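Local coordinates for protein H127A/Y244A mutant of alginate lyase AlyC3 in complex with dimannuronate (Psychromonas sp., PDB 7C8F) that degrades alginate as a family PL7 polysaccharide lyase, here a double mutant holding dimannuronate in its glycan-binding pocket, at residues Q21-E26 / V80-N85; Y95-E100 / S236-G241; S115-I120 / L142-W147; A160-N165 / K190-G195. One frame throughout, in Å; residues are numbered along the deposited sequence. Where two conformers were deposited one is given.

Overall arrangement
All four contacts reach one large antiparallel sheet, whose strands also carry residues of the dimannuronate site. Contacts 1 and 2 adjoin, their centres about 9 Å apart, because strands 77-82 and 235-240 are neighbours in it. Contacts 3 and 4 form a second touching pair, about 11 Å between centres, through strands 143-148 and 157-163. The pairs stand further off: contacts 2 and 3 are about 16 Å apart, centre to centre, and contacts 1 and 4 about 24 Å. Contact 3 supplies Gln117 and Arg144 to the glycan pocket. Nearest-atom distances from side chain to mannuronate are about 5 Å for Lys239 of contact 2 and about 7 Å for Met161 of contact 4.

Contact 1: residues Q21-E26 / V80-N85; sequences QHVLTE and VRVHKN
Glu26 and His83 meet through the backbone, where His83 N donates to Glu26 O at 2.8 Å in a nearly straight bond (173° at the hydrogen). His83 CG lies anti to the carbonyl carbon of its own residue (chi1 -82°), and His83 CB comes to 3.5 Å from Glu26 O, with the ring set obliquely to that oxygen. A water in the plane of the ring lies 2.7 Å from His83 ND1 and donates to Thr25 O, while the other ring nitrogen, His83 NE2, is hydrogen-bonded to Glu28 OE1. Glu26 CG rides 3.7 Å above one face of the His22 ring, toward the rim; beyond it the chain bends at chi2 (-73°), and Glu26 OE1 receives a bond of 2.9 Å from a second water. That water also donates to Glu26 O and accepts a weak bond from Lys84 N, so the carbonyl is gripped by two donors. Apolar branches complete the contact, Val23 CG2 standing 4.2 Å from Val82 CG2. Leu24 crosses Val80 at about a right angle, a meeting that is doubtful, since Val80 was deposited in two conformers. The end of helix 18-25 thus packs on strand 77-82 beside strand 250-264, where Val23, Glu26 and Val82 all touch Tyr260. On its two edges the strand pairs with strand 27-31, through Arg81 and Glu28, and with strand 235-240, through Val82 and Phe238.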
# COMPACT_ATOMS: atom_id res chain seq x y z
N GLN B 21 -2.93 34.28 5.01
CA GLN B 21 -4.30 33.93 5.36
C GLN B 21 -4.76 32.65 4.66
O GLN B 21 -5.41 31.81 5.28
CB GLN B 21 -5.24 35.10 5.07
CG GLN B 21 -5.15 36.13 6.20
CD GLN B 21 -5.74 37.47 5.84
OE1 GLN B 21 -6.27 37.67 4.75
NE2 GLN B 21 -5.65 38.41 6.77
N HIS B 22 -4.45 32.49 3.38
CA HIS B 22 -4.99 31.33 2.68
C HIS B 22 -4.43 30.02 3.22
O HIS B 22 -5.19 29.09 3.50
CB HIS B 22 -4.78 31.44 1.17
CG HIS B 22 -5.27 30.23 0.42
ND1 HIS B 22 -4.41 29.26 -0.05
CD2 HIS B 22 -6.52 29.83 0.10
CE1 HIS B 22 -5.12 28.31 -0.65
NE2 HIS B 22 -6.40 28.64 -0.57
N VAL B 23 -3.11 29.92 3.38
CA VAL B 23 -2.58 28.66 3.89
C VAL B 23 -3.13 28.37 5.27
O VAL B 23 -3.41 27.22 5.62
CB VAL B 23 -1.03 28.61 3.84
CG1 VAL B 23 -0.41 29.58 4.84
CG2 VAL B 23 -0.55 27.17 4.10
N LEU B 24 -3.31 29.40 6.09
CA LEU B 24 -3.86 29.16 7.42
C LEU B 24 -5.29 28.60 7.35
O LEU B 24 -5.62 27.67 8.08
CB LEU B 24 -3.81 30.44 8.27
CG LEU B 24 -2.37 30.93 8.50
CD1 LEU B 24 -2.43 32.23 9.33
CD2 LEU B 24 -1.56 29.89 9.23
N THR B 25 -6.13 29.10 6.47
CA THR B 25 -7.50 28.57 6.38
C THR B 25 -7.55 27.14 5.91
O THR B 25 -8.48 26.46 6.12
CB THR B 25 -8.41 29.39 5.45
OG1 THR B 25 -7.90 29.42 4.12
CG2 THR B 25 -8.56 30.80 5.96
N GLU B 26 -6.49 26.71 5.29
CA GLU B 26 -6.37 25.36 4.77
C GLU B 26 -5.69 24.39 5.72
O GLU B 26 -5.48 23.26 5.40
CB GLU B 26 -5.57 25.39 3.47
CG GLU B 26 -6.27 26.06 2.28
CD GLU B 26 -7.37 25.22 1.72
OE1 GLU B 26 -7.13 24.05 1.47
OE2 GLU B 26 -8.47 25.71 1.53
N VAL B 80 2.39 24.14 10.97
CA VAL B 80 1.11 24.23 10.29
C VAL B 80 0.95 22.97 9.44
O VAL B 80 1.86 22.61 8.68
CB VAL B 80 1.04 25.50 9.43
CG1 VAL B 80 -0.07 25.41 8.41
CG2 VAL B 80 0.84 26.74 10.31
N ARG B 81 -0.20 22.30 9.58
CA ARG B 81 -0.49 21.03 8.91
C ARG B 81 -1.63 21.30 7.94
O ARG B 81 -2.76 21.56 8.37
CB ARG B 81 -0.85 19.95 9.94
CG ARG B 81 -1.00 18.53 9.39
CD ARG B 81 -2.40 18.24 8.84
NE ARG B 81 -2.68 16.79 8.85
CZ ARG B 81 -3.17 16.09 7.83
NH1 ARG B 81 -3.39 14.78 7.98
NH2 ARG B 81 -3.49 16.67 6.68
N VAL B 82 -1.33 21.28 6.64
CA VAL B 82 -2.35 21.52 5.63
C VAL B 82 -3.31 20.34 5.60
O VAL B 82 -2.89 19.18 5.56
CB VAL B 82 -1.69 21.78 4.26
CG1 VAL B 82 -2.74 22.07 3.20
CG2 VAL B 82 -0.68 22.94 4.35
N HIS B 83 -4.61 20.63 5.64
CA HIS B 83 -5.60 19.58 5.92
C HIS B 83 -5.77 18.55 4.81
O HIS B 83 -6.12 17.40 5.10
CB HIS B 83 -6.95 20.22 6.22
CG HIS B 83 -7.07 20.69 7.64
ND1 HIS B 83 -7.60 21.91 7.98
CD2 HIS B 83 -6.74 20.07 8.80
CE1 HIS B 83 -7.60 22.03 9.30
NE2 HIS B 83 -7.09 20.92 9.82
N LYS B 84 -5.56 18.93 3.55
CA LYS B 84 -5.83 18.00 2.46
C LYS B 84 -4.91 16.78 2.52
O LYS B 84 -3.68 16.91 2.51
CB LYS B 84 -5.62 18.73 1.12
CG LYS B 84 -5.83 17.84 -0.10
CD LYS B 84 -7.30 17.49 -0.29
CE LYS B 84 -7.50 16.56 -1.48
NZ LYS B 84 -8.95 16.24 -1.70
N ASN B 85 -5.51 15.59 2.54
CA ASN B 85 -4.76 14.34 2.37
C ASN B 85 -4.90 13.96 0.91
O ASN B 85 -5.93 13.41 0.49
CB ASN B 85 -5.26 13.23 3.29
CG ASN B 85 -5.18 13.60 4.76
OD1 ASN B 85 -4.17 14.12 5.24
ND2 ASN B 85 -6.27 13.33 5.49
O HOH W 1 -8.94 23.74 6.50
O HOH W 2 -6.30 21.84 3.08

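Contact 2: residues Y95-E100 / S236-G241; sequences YTLSAE and SYFKAG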
# COMPACT_ATOMS: atom_id res chain seq x y z
N TYR B 95 -0.21 19.27 -6.19
CA TYR B 95 -0.31 19.99 -4.93
C TYR B 95 1.03 20.64 -4.63
O TYR B 95 2.06 19.97 -4.67
CB TYR B 95 -0.71 19.02 -3.80
CG TYR B 95 -2.03 18.36 -4.15
CD1 TYR B 95 -2.06 17.18 -4.87
CD2 TYR B 95 -3.24 18.96 -3.81
CE1 TYR B 95 -3.26 16.59 -5.23
CE2 TYR B 95 -4.44 18.38 -4.17
CZ TYR B 95 -4.44 17.19 -4.88
OH TYR B 95 -5.63 16.58 -5.23
N THR B 96 1.01 21.95 -4.37
CA THR B 96 2.24 22.72 -4.26
C THR B 96 2.30 23.48 -2.94
O THR B 96 1.35 24.16 -2.56
CB THR B 96 2.42 23.71 -5.42
OG1 THR B 96 2.45 22.98 -6.66
CG2 THR B 96 3.73 24.48 -5.26
N LEU B 97 3.43 23.36 -2.26
CA LEU B 97 3.73 24.13 -1.07
C LEU B 97 4.91 25.02 -1.43
O LEU B 97 5.95 24.53 -1.89
CB LEU B 97 4.11 23.21 0.09
CG LEU B 97 4.26 23.89 1.45
CD1 LEU B 97 2.86 24.27 1.99
CD2 LEU B 97 5.03 22.98 2.42
N SER B 98 4.74 26.30 -1.25
CA SER B 98 5.76 27.27 -1.56
C SER B 98 6.14 28.06 -0.34
O SER B 98 5.30 28.59 0.30
CB SER B 98 5.28 28.25 -2.62
OG SER B 98 4.87 27.61 -3.77
N ALA B 99 7.43 28.13 -0.07
CA ALA B 99 7.92 28.84 1.05
C ALA B 99 9.20 29.62 0.78
O ALA B 99 9.89 29.32 -0.11
CB ALA B 99 8.17 27.86 2.18
N GLU B 100 9.44 30.62 1.60
CA GLU B 100 10.70 31.36 1.62
C GLU B 100 11.07 31.33 3.09
O GLU B 100 10.36 31.79 3.89
CB GLU B 100 10.62 32.75 1.08
CG GLU B 100 10.37 32.77 -0.40
CD GLU B 100 10.16 34.15 -0.97
OE1 GLU B 100 10.15 35.10 -0.18
OE2 GLU B 100 10.00 34.23 -2.18
N SER B 236 -1.24 11.75 1.22
CA SER B 236 -0.11 12.50 1.75
C SER B 236 -0.52 13.94 2.06
O SER B 236 -1.57 14.42 1.63
CB SER B 236 1.06 12.44 0.76
OG SER B 236 1.43 11.07 0.55
N TYR B 237 0.31 14.62 2.85
CA TYR B 237 -0.04 15.97 3.27
C TYR B 237 1.21 16.77 3.59
O TYR B 237 2.28 16.22 3.86
CB TYR B 237 -1.00 15.99 4.47
CG TYR B 237 -0.50 15.33 5.74
CD1 TYR B 237 -0.70 13.97 5.98
CD2 TYR B 237 0.13 16.08 6.73
CE1 TYR B 237 -0.28 13.39 7.17
CE2 TYR B 237 0.54 15.51 7.92
CZ TYR B 237 0.34 14.16 8.13
OH TYR B 237 0.76 13.57 9.31
N PHE B 238 1.05 18.09 3.55
CA PHE B 238 2.14 19.03 3.80
C PHE B 238 2.15 19.51 5.25
O PHE B 238 1.10 19.73 5.87
CB PHE B 238 1.97 20.29 2.95
CG PHE B 238 2.23 20.10 1.49
CD1 PHE B 238 3.46 19.64 1.03
CD2 PHE B 238 1.27 20.47 0.55
CE1 PHE B 238 3.70 19.51 -0.33
CE2 PHE B 238 1.51 20.35 -0.80
CZ PHE B 238 2.72 19.87 -1.25
N LYS B 239 3.37 19.74 5.77
CA LYS B 239 3.58 20.47 7.00
C LYS B 239 4.72 21.45 6.81
O LYS B 239 5.64 21.22 6.02
CB LYS B 239 3.92 19.57 8.19
CG LYS B 239 2.80 18.61 8.53
CD LYS B 239 2.96 17.97 9.90
CE LYS B 239 4.02 16.88 9.88
NZ LYS B 239 4.15 16.29 11.24
N ALA B 240 4.67 22.54 7.57
CA ALA B 240 5.71 23.56 7.56
C ALA B 240 5.83 24.16 8.95
O ALA B 240 4.81 24.40 9.61
CB ALA B 240 5.39 24.66 6.54
N GLY B 241 7.06 24.41 9.37
CA GLY B 241 7.31 25.04 10.66
C GLY B 241 8.68 24.63 11.15
O GLY B 241 9.65 24.74 10.40
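Leu97 sits squarely over the ring of Phe238: its CB is 3.6 Å from the ring centroid and only 6° off the ring normal, a CH-pi contact over the centre of one face. The two side chains slide past each other in opposite directions, each starting from its own strand. Leu97 CG lies anti to the backbone N (chi1 -172°). Both methyls beyond it lie near Phe238 CB, and Leu97 CD2 reaches Phe238 CD1 at 3.9 Å. The same methyl continues along the opposing strand, 4.1 Å from Lys239 O and, more loosely, 4.5 Å from Ala240 CB. The far end of the ring is met differently. Tyr95 O lies at its edge, near the ring plane, 3.5 Å from Phe238 CZ, while Tyr95 CB stands 4.0 Å from Phe238 CE2. Further residues hem in the phenylalanine, among them Phe86, Val82, Val125 and Tyr260. An alanine in place of Phe238 would probably open a gap beside Leu97 CB and leave Tyr95 O without the ring edge it faces. The backbones run almost parallel (8°), but their axes approach no closer than 8.7 Å, too far for strand pairing. Strands of two different sheets are joined here by packing, mostly of side chains, with no hydrogen bond across. Its chemistry is that of a sandwich core: dispersion between alkyl groups and an aromatic face, probably with a small electrostatic gain where the ring's CH edge meets a carbonyl oxygen.

Contact 3: residues S115-I120 / L142-W147; sequences SKQNEI and LLRVVW. With BEM (beta-D-mannopyranuronic acid), chain D.
The glycan pocket takes two of its residues from this contact, Gln117 and Arg144, whose tips meet beside a bound mannuronate without bonding to each other, both being donors. Gln117 NE2 donates to the sugar's O3 at 2.9 Å, nearly straight (169°). The same nitrogen gives a bond to Glu119 OE1 at 2.8 Å, coming from above the carboxylate plane. Arg144 forms a salt bridge to that one oxygen, end-on, with NH1 and NH2 both 2.9 Å from Glu119 OE1, and NH2 takes the syn lone pair. Carboxylate and guanidinium are nearly coplanar (17° apart). OE1 thus accepts from three donors, and OE2 pairs with Lys148. The sugar O3 stands 3.8 Å above the centre of the Arg144 guanidinium, so one face of that group is turned to the sugar. An alanine in place of Arg144 would remove two donors from OE1, and would probably leave Gln117, which shares that oxygen, less firmly set for the sugar. Away from the sugar, Ile120 and Trp147 form an antiparallel hydrogen-bonded pair, Trp147 N donating to Ile120 O at 2.9 Å. This pairing joins the start of strand 119-129 to strand 143-148, which is flanked beyond by strand 157-163, where Arg144 touches Met161.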
# COMPACT_ATOMS: atom_id res chain seq x y z
N SER B 115 22.85 15.04 20.04
CA SER B 115 22.16 14.22 19.05
C SER B 115 23.13 13.79 17.96
O SER B 115 24.00 14.56 17.56
CB SER B 115 21.02 15.02 18.42
OG SER B 115 20.41 14.29 17.37
N LYS B 116 22.96 12.55 17.49
CA LYS B 116 23.70 12.09 16.32
C LYS B 116 23.13 12.66 15.03
O LYS B 116 23.81 12.63 14.00
CB LYS B 116 23.69 10.56 16.26
CG LYS B 116 24.28 9.88 17.50
CD LYS B 116 24.21 8.36 17.38
CE LYS B 116 25.19 7.82 16.34
NZ LYS B 116 26.58 7.70 16.88
N GLN B 117 21.91 13.18 15.07
CA GLN B 117 21.23 13.68 13.88
C GLN B 117 21.48 15.17 13.66
O GLN B 117 21.94 15.58 12.58
CB GLN B 117 19.73 13.41 14.02
CG GLN B 117 18.95 13.55 12.74
CD GLN B 117 17.58 12.94 12.85
OE1 GLN B 117 17.23 12.35 13.88
NE2 GLN B 117 16.78 13.08 11.80
N ASN B 118 21.20 16.01 14.66
CA ASN B 118 21.45 17.45 14.58
C ASN B 118 20.86 18.05 13.30
O ASN B 118 21.56 18.61 12.45
CB ASN B 118 22.94 17.77 14.76
CG ASN B 118 23.33 17.86 16.22
OD1 ASN B 118 22.48 17.72 17.10
ND2 ASN B 118 24.60 18.09 16.49
N GLU B 119 19.53 17.94 13.20
CA GLU B 119 18.75 18.49 12.09
C GLU B 119 17.59 19.32 12.64
O GLU B 119 17.09 19.06 13.74
CB GLU B 119 18.16 17.36 11.20
CG GLU B 119 19.23 16.57 10.46
CD GLU B 119 18.74 15.28 9.85
OE1 GLU B 119 17.52 15.01 9.85
OE2 GLU B 119 19.60 14.51 9.37
N ILE B 120 17.19 20.32 11.86
CA ILE B 120 15.91 21.02 12.04
C ILE B 120 15.11 20.77 10.77
O ILE B 120 15.55 21.14 9.68
CB ILE B 120 16.09 22.53 12.27
CG1 ILE B 120 16.81 22.79 13.59
CG2 ILE B 120 14.71 23.24 12.25
CD1 ILE B 120 17.48 24.17 13.67
N LEU B 142 7.40 11.04 3.48
CA LEU B 142 7.97 10.99 2.14
C LEU B 142 9.16 11.92 2.02
O LEU B 142 10.18 11.56 1.42
CB LEU B 142 6.90 11.35 1.10
CG LEU B 142 7.41 11.43 -0.34
CD1 LEU B 142 7.94 10.09 -0.81
CD2 LEU B 142 6.32 11.93 -1.27
N LEU B 143 9.06 13.13 2.57
CA LEU B 143 10.09 14.15 2.43
C LEU B 143 10.24 14.90 3.73
O LEU B 143 9.24 15.33 4.32
CB LEU B 143 9.68 15.14 1.33
CG LEU B 143 10.52 16.43 1.25
CD1 LEU B 143 11.97 16.12 0.80
CD2 LEU B 143 9.86 17.45 0.32
N ARG B 144 11.48 15.16 4.09
CA ARG B 144 11.83 16.10 5.09
C ARG B 144 12.85 17.09 4.45
O ARG B 144 13.82 16.67 3.92
CB ARG B 144 12.44 15.49 6.34
CG ARG B 144 11.52 14.63 7.16
CD ARG B 144 12.18 14.26 8.49
NE ARG B 144 13.42 13.54 8.33
CZ ARG B 144 14.57 13.90 8.83
NH1 ARG B 144 14.68 14.99 9.51
NH2 ARG B 144 15.63 13.19 8.61
N VAL B 145 12.57 18.37 4.52
CA VAL B 145 13.50 19.40 4.09
C VAL B 145 14.09 19.90 5.41
O VAL B 145 13.40 20.38 6.25
CB VAL B 145 12.87 20.53 3.28
CG1 VAL B 145 13.95 21.52 2.87
CG2 VAL B 145 12.20 19.98 2.04
N VAL B 146 15.40 19.77 5.52
CA VAL B 146 16.11 20.09 6.73
C VAL B 146 17.32 20.97 6.60
O VAL B 146 17.87 21.09 5.56
CB VAL B 146 16.64 18.78 7.39
CG1 VAL B 146 15.56 17.75 7.50
CG2 VAL B 146 17.83 18.17 6.65
N TRP B 147 17.71 21.55 7.72
CA TRP B 147 18.97 22.24 7.88
C TRP B 147 19.72 21.20 8.68
O TRP B 147 19.23 20.70 9.62
CB TRP B 147 18.89 23.55 8.64
CG TRP B 147 20.24 24.20 8.83
CD1 TRP B 147 20.76 25.14 8.05
CD2 TRP B 147 21.19 23.95 9.86
NE1 TRP B 147 21.99 25.50 8.50
CE2 TRP B 147 22.28 24.78 9.61
CE3 TRP B 147 21.23 23.11 10.95
CZ2 TRP B 147 23.37 24.80 10.42
CZ3 TRP B 147 22.32 23.15 11.75
CH2 TRP B 147 23.38 23.99 11.47
C1 BEM D . 10.70 10.79 12.06
C2 BEM D . 12.05 11.23 12.61
O2 BEM D . 12.61 10.19 13.40
C3 BEM D . 13.00 11.47 11.46
O3 BEM D . 14.29 11.67 11.93
C4 BEM D . 13.14 10.16 10.76
O4 BEM D . 14.21 10.18 9.85
C5 BEM D . 11.82 9.86 10.14
O5 BEM D . 10.93 9.70 11.21
C6 BEM D . 11.92 8.62 9.35
O6B BEM D . 11.59 7.57 9.86
O6A BEM D . 12.11 8.78 8.18

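Contact 4: residues A160-N165 / K190-G195; sequences AMVKNN and KKYDLG
Ala160 opens the pairing with Tyr192, its N donating to Tyr192 O at 2.9 Å and its O accepting from Tyr192 N at the same length. Ala160 CB fits between two side chains of the facing strand, 4.1 Å from Tyr192 CB and 4.0 Å from Leu194 CD1. Met161, on the other face, bends at chi2 (-60°), which brings its SD to 3.6 Å from Lys191 CG. The sulphur therefore lies against the aliphatic part of the lysine, CG and CD. Val162 returns to the face of Ala160 and Tyr192. Its N donates to Lys190 O, and Lys190 N answers to Val162 O at 2.8 Å. Val162 CG2, anti to the carbonyl carbon, meets the tyrosine ring at its edge, 3.8 Å from Tyr192 CE1. After Lys163 the strand gives way to loop, and Asn164 lies loosely beside Lys190. Strand directions 160° apart and alternating hydrogen-bonded and non-hydrogen-bonded pairs mark a regular, somewhat twisted antiparallel ladder. On one face Met161 touches Arg144 of the glycan pocket. On the other, Ala160, Val162, Tyr192 and Leu194 pack on strands 213-218 and 221-227 of the other sheet, as expected of the beta-jelly-roll sandwich of PL7 lyases.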
# COMPACT_ATOMS: atom_id res chain seq x y z
N ALA B 160 17.16 17.55 1.17
CA ALA B 160 15.89 16.83 1.05
C ALA B 160 16.14 15.37 1.36
O ALA B 160 16.91 14.70 0.66
CB ALA B 160 15.31 16.98 -0.36
N MET B 161 15.53 14.87 2.43
CA MET B 161 15.62 13.48 2.83
C MET B 161 14.36 12.81 2.31
O MET B 161 13.26 13.09 2.79
CB MET B 161 15.69 13.38 4.35
CG MET B 161 16.79 14.25 4.98
SD MET B 161 18.43 13.80 4.38
CE MET B 161 19.49 14.69 5.53
N VAL B 162 14.50 11.94 1.32
CA VAL B 162 13.36 11.36 0.61
C VAL B 162 13.28 9.88 0.92
O VAL B 162 14.21 9.12 0.62
CB VAL B 162 13.45 11.62 -0.90
CG1 VAL B 162 12.27 10.99 -1.63
CG2 VAL B 162 13.50 13.13 -1.17
N LYS B 163 12.16 9.46 1.50
CA LYS B 163 11.92 8.04 1.70
C LYS B 163 11.65 7.42 0.33
O LYS B 163 10.79 7.91 -0.41
CB LYS B 163 10.71 7.91 2.63
CG LYS B 163 10.09 6.52 2.77
CD LYS B 163 11.00 5.51 3.48
CE LYS B 163 10.13 4.30 3.90
NZ LYS B 163 10.89 3.13 4.39
N ASN B 164 12.41 6.37 -0.02
CA ASN B 164 12.48 5.86 -1.38
C ASN B 164 11.80 4.51 -1.57
O ASN B 164 12.06 3.82 -2.56
CB ASN B 164 13.94 5.78 -1.84
CG ASN B 164 14.10 5.89 -3.34
OD1 ASN B 164 13.27 6.48 -4.03
ND2 ASN B 164 15.17 5.31 -3.87
N ASN B 165 10.96 4.10 -0.63
CA ASN B 165 10.05 2.97 -0.79
C ASN B 165 8.89 3.21 0.16
O ASN B 165 8.85 4.23 0.85
CB ASN B 165 10.77 1.62 -0.59
CG ASN B 165 11.40 1.49 0.79
OD1 ASN B 165 10.85 1.93 1.79
ND2 ASN B 165 12.58 0.85 0.84
N LYS B 190 16.84 8.45 -0.16
CA LYS B 190 17.67 9.17 -1.11
C LYS B 190 17.81 10.59 -0.61
O LYS B 190 16.82 11.21 -0.21
CB LYS B 190 17.01 9.15 -2.49
CG LYS B 190 17.89 9.70 -3.60
CD LYS B 190 17.35 9.32 -4.97
CE LYS B 190 18.12 10.02 -6.08
NZ LYS B 190 19.58 9.90 -5.90
N LYS B 191 19.03 11.11 -0.59
CA LYS B 191 19.30 12.43 -0.04
C LYS B 191 19.76 13.36 -1.15
O LYS B 191 20.61 12.98 -1.98
CB LYS B 191 20.35 12.34 1.07
CG LYS B 191 19.92 11.38 2.19
CD LYS B 191 20.92 11.31 3.34
CE LYS B 191 22.14 10.50 2.98
NZ LYS B 191 22.95 10.20 4.19
N TYR B 192 19.22 14.58 -1.16
CA TYR B 192 19.58 15.59 -2.15
C TYR B 192 20.13 16.82 -1.45
O TYR B 192 19.51 17.34 -0.51
CB TYR B 192 18.36 16.02 -2.97
CG TYR B 192 17.71 14.90 -3.77
CD1 TYR B 192 16.73 14.10 -3.22
CD2 TYR B 192 18.09 14.64 -5.10
CE1 TYR B 192 16.12 13.08 -3.96
CE2 TYR B 192 17.51 13.64 -5.84
CZ TYR B 192 16.52 12.86 -5.26
OH TYR B 192 15.93 11.84 -6.00
N ASP B 193 21.29 17.30 -1.92
CA ASP B 193 21.91 18.51 -1.40
C ASP B 193 21.20 19.70 -2.01
O ASP B 193 21.22 19.89 -3.23
CB ASP B 193 23.38 18.50 -1.82
CG ASP B 193 24.20 19.62 -1.20
OD1 ASP B 193 23.67 20.50 -0.50
OD2 ASP B 193 25.44 19.59 -1.45
N LEU B 194 20.55 20.50 -1.17
CA LEU B 194 19.85 21.67 -1.66
C LEU B 194 20.67 22.94 -1.50
O LEU B 194 20.15 24.03 -1.73
CB LEU B 194 18.50 21.81 -0.94
CG LEU B 194 17.58 20.58 -1.05
CD1 LEU B 194 16.25 20.85 -0.34
CD2 LEU B 194 17.36 20.18 -2.51
N GLY B 195 21.94 22.81 -1.13
CA GLY B 195 22.86 23.93 -1.10
C GLY B 195 23.18 24.40 0.31
O GLY B 195 22.44 24.17 1.27